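Putative platelet activating factor (Streptococcus pneumoniae, PDB 2HSJ) is of unknown function but probably acts as a GDSL-family esterase or acylhydrolase, perhaps akin to platelet-activating factor acetylhydrolases. Local coordinates at the interface of chains A and B. Sequence-based numbering; all coordinates share one arbitrary frame. Chains: chain A/B, Putative platelet activating factor.

The interface of chains A and B. Residues chain A 27, 30-33, 82; chain B 51-55.
B:Glu52 reaches from the short helix 50-54 of one GDSL-like hydrolase subunit to A:Tyr82 and A:Ser31 of the other, in one patch of a two-fold symmetric interface whose twin has the chains exchanged; whether this pairing forms in solution the structure alone does not show. The glutamate is extended beyond CG (chi2 -175°), which carries its carboxylate past A:Ser31 to the tip of the tyrosine. There the phenol OH of A:Tyr82 donates to B:Glu52 OE1 at 2.7 Å, meeting the oxygen on its anti side and somewhat out of the carboxylate plane. Ring and carboxylate are nearly parallel, 15° apart, although the two side chains run obliquely to each other. A:Ser31 OG, anti to its backbone N (chi1 173°), lies 2.7 Å from A:Tyr82 OH in a hydrogen bond of undecided direction and also accepts the amide N-H of A:Val33, which probably helps to position the phenol. The other carboxylate oxygen, B:Glu52 OE2, lies against the methyl CD1 of A:Leu27 at 3.5 Å.

Packing is closest around the backbone of B:Glu52. Its carbonyl O accepts a nearly straight bond from A:Val32 N, 2.8 Å long, while A:Val32 CG2 leans over the same oxygen and against B:Gly55. A:Val33 CG1 joins it at B:Gly55 CA (3.6 Å) and also faces the carbonyl O of B:Gln51. B:Glu52 (75 Å²) and A:Val32 (56 Å²) hide the largest areas of the residues here, followed by B:Leu53.

Toward the end of helix 5-30 the contact is one of methyl groups: B:Leu53 CD2 meets A:Ile30 CD1 at 3.7 Å and A:Leu27 CD2 at 3.8 Å, tip to tip, the two leucines crossing at about a right angle. The loose side lies at B:Phe54, which turns its ring away from chain A, hides a mere 5 Å² and contributes little beyond its backbone.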
ATOM      1  N   LEU A  27     -25.317   0.737  -1.910  1.00  8.70           N
ATOM      2  CA  LEU A  27     -23.945   0.404  -1.471  1.00  9.31           C
ATOM      3  C   LEU A  27     -23.798   0.277   0.037  1.00  9.95           C
ATOM      4  O   LEU A  27     -23.063  -0.583   0.535  1.00 10.12           O
ATOM      5  CB  LEU A  27     -22.925   1.434  -1.946  1.00 10.67           C
ATOM      6  CG  LEU A  27     -22.490   1.183  -3.371  1.00 11.49           C
ATOM      7  CD1 LEU A  27     -21.660   2.391  -3.859  1.00 11.99           C
ATOM      8  CD2 LEU A  27     -21.710  -0.158  -3.541  1.00 11.37           C
ATOM      9  N   ILE A  30     -24.608  -3.302   0.882  1.00  9.71           N
ATOM     10  CA  ILE A  30     -23.871  -4.463   0.367  1.00  9.68           C
ATOM     11  C   ILE A  30     -22.353  -4.291   0.294  1.00  9.88           C
ATOM     12  O   ILE A  30     -21.641  -5.198  -0.155  1.00 10.04           O
ATOM     13  CB  ILE A  30     -24.416  -4.937  -0.985  1.00 10.30           C
ATOM     14  CG1 ILE A  30     -24.139  -3.897  -2.076  1.00  9.94           C
ATOM     15  CG2 ILE A  30     -25.920  -5.275  -0.863  1.00 10.38           C
ATOM     16  CD1 ILE A  30     -24.094  -4.496  -3.477  1.00 14.33           C
ATOM     17  N   SER A  31     -21.874  -3.120   0.703  1.00  9.70           N
ATOM     18  CA  SER A  31     -20.431  -2.842   0.660  1.00  9.72           C
ATOM     19  C   SER A  31     -19.666  -3.960   1.377  1.00  9.03           C
ATOM     20  O   SER A  31     -20.115  -4.502   2.410  1.00 10.49           O
ATOM     21  CB  SER A  31     -20.119  -1.533   1.360  1.00 10.00           C
ATOM     22  OG  SER A  31     -18.702  -1.375   1.449  1.00 10.60           O
ATOM     23  N   VAL A  32     -18.505  -4.304   0.820  1.00  8.79           N
ATOM     24  CA  VAL A  32     -17.676  -5.346   1.425  1.00  9.10           C
ATOM     25  C   VAL A  32     -16.605  -4.758   2.340  1.00  9.68           C
ATOM     26  O   VAL A  32     -15.800  -5.511   2.907  1.00 10.88           O
ATOM     27  CB  VAL A  32     -17.036  -6.272   0.356  1.00  9.35           C
ATOM     28  CG1 VAL A  32     -18.101  -6.870  -0.558  1.00 10.66           C
ATOM     29  CG2 VAL A  32     -15.959  -5.548  -0.445  1.00  9.95           C
ATOM     30  N   VAL A  33     -16.596  -3.435   2.488  1.00  9.61           N
ATOM     31  CA  VAL A  33     -15.613  -2.773   3.384  1.00 10.23           C
ATOM     32  C   VAL A  33     -16.237  -2.155   4.615  1.00 11.02           C
ATOM     33  O   VAL A  33     -17.429  -1.806   4.626  1.00 11.45           O
ATOM     34  CB  VAL A  33     -14.747  -1.708   2.655  1.00 11.07           C
ATOM     35  CG1 VAL A  33     -14.062  -2.332   1.425  1.00 11.95           C
ATOM     36  CG2 VAL A  33     -15.569  -0.503   2.207  1.00 11.03           C
ATOM     37  N   TYR A  82     -22.526   4.829   6.817  1.00 11.39           N
ATOM     38  CA  TYR A  82     -22.649   3.400   7.156  1.00 10.35           C
ATOM     39  C   TYR A  82     -21.375   2.899   7.817  1.00 10.51           C
ATOM     40  O   TYR A  82     -20.369   3.595   7.785  1.00  9.93           O
ATOM     41  CB  TYR A  82     -22.991   2.560   5.917  1.00  9.87           C
ATOM     42  CG  TYR A  82     -21.815   2.212   5.000  1.00 10.50           C
ATOM     43  CD1 TYR A  82     -21.171   0.976   5.112  1.00  9.56           C
ATOM     44  CD2 TYR A  82     -21.372   3.112   4.023  1.00 10.17           C
ATOM     45  CE1 TYR A  82     -20.113   0.635   4.238  1.00 10.78           C
ATOM     46  CE2 TYR A  82     -20.297   2.788   3.159  1.00 10.14           C
ATOM     47  CZ  TYR A  82     -19.679   1.545   3.271  1.00 10.34           C
ATOM     48  OH  TYR A  82     -18.642   1.166   2.425  1.00 11.22           O
TER
ATOM     49  N   GLN B  51     -13.919   0.009  -5.023  1.00  9.82           N
ATOM     50  CA  GLN B  51     -13.497  -0.160  -3.628  1.00 10.81           C
ATOM     51  C   GLN B  51     -14.548  -0.899  -2.830  1.00 10.11           C
ATOM     52  O   GLN B  51     -14.239  -1.824  -2.086  1.00 10.93           O
ATOM     53  CB  GLN B  51     -13.278   1.208  -2.989  1.00 11.43           C
ATOM     54  CG  GLN B  51     -12.935   1.157  -1.532  1.00 13.75           C
ATOM     55  CD  GLN B  51     -13.157   2.493  -0.874  1.00 13.81           C
ATOM     56  OE1 GLN B  51     -14.195   3.128  -1.052  1.00 13.65           O
ATOM     57  NE2 GLN B  51     -12.184   2.918  -0.073  1.00 14.50           N
ATOM     58  N   GLU B  52     -15.799  -0.431  -2.937  1.00  9.33           N
ATOM     59  CA  GLU B  52     -16.831  -0.962  -2.055  1.00  8.73           C
ATOM     60  C   GLU B  52     -17.325  -2.348  -2.459  1.00  9.63           C
ATOM     61  O   GLU B  52     -17.959  -3.025  -1.632  1.00  9.99           O
ATOM     62  CB  GLU B  52     -17.967   0.050  -1.904  1.00  9.45           C
ATOM     63  CG  GLU B  52     -17.495   1.315  -1.250  1.00 10.59           C
ATOM     64  CD  GLU B  52     -18.650   2.255  -1.001  1.00 12.35           C
ATOM     65  OE1 GLU B  52     -19.375   2.087  -0.004  1.00 11.36           O
ATOM     66  OE2 GLU B  52     -18.867   3.156  -1.844  1.00 14.50           O
ATOM     67  N   LEU B  53     -17.042  -2.754  -3.695  1.00  9.45           N
ATOM     68  CA  LEU B  53     -17.480  -4.106  -4.114  1.00 10.85           C
ATOM     69  C   LEU B  53     -16.350  -5.127  -4.167  1.00 11.17           C
ATOM     70  O   LEU B  53     -16.615  -6.336  -4.026  1.00 10.98           O
ATOM     71  CB  LEU B  53     -18.248  -4.046  -5.444  1.00 11.21           C
ATOM     72  CG  LEU B  53     -19.539  -3.213  -5.368  1.00 12.68           C
ATOM     73  CD1 LEU B  53     -20.192  -3.226  -6.749  1.00 12.75           C
ATOM     74  CD2 LEU B  53     -20.539  -3.728  -4.331  1.00 11.96           C
ATOM     75  N   PHE B  54     -15.114  -4.683  -4.427  1.00 10.91           N
ATOM     76  CA  PHE B  54     -13.968  -5.621  -4.384  1.00 11.87           C
ATOM     77  C   PHE B  54     -13.148  -5.546  -3.090  1.00 12.89           C
ATOM     78  O   PHE B  54     -12.412  -6.473  -2.754  1.00 15.69           O
ATOM     79  CB  PHE B  54     -13.030  -5.365  -5.565  1.00 11.62           C
ATOM     80  CG  PHE B  54     -13.578  -5.796  -6.905  1.00 12.86           C
ATOM     81  CD1 PHE B  54     -13.850  -7.150  -7.163  1.00 11.18           C
ATOM     82  CD2 PHE B  54     -13.784  -4.858  -7.907  1.00 14.75           C
ATOM     83  CE1 PHE B  54     -14.334  -7.537  -8.409  1.00 13.57           C
ATOM     84  CE2 PHE B  54     -14.262  -5.210  -9.159  1.00 14.55           C
ATOM     85  CZ  PHE B  54     -14.535  -6.570  -9.425  1.00 13.47           C
ATOM     86  N   GLY B  55     -13.262  -4.426  -2.374  1.00 12.67           N
ATOM     87  CA  GLY B  55     -12.438  -4.188  -1.195  1.00 13.43           C
ATOM     88  C   GLY B  55     -11.127  -3.503  -1.526  1.00 13.40           C
ATOM     89  O   GLY B  55     -10.881  -3.124  -2.667  1.00 13.44           O
TER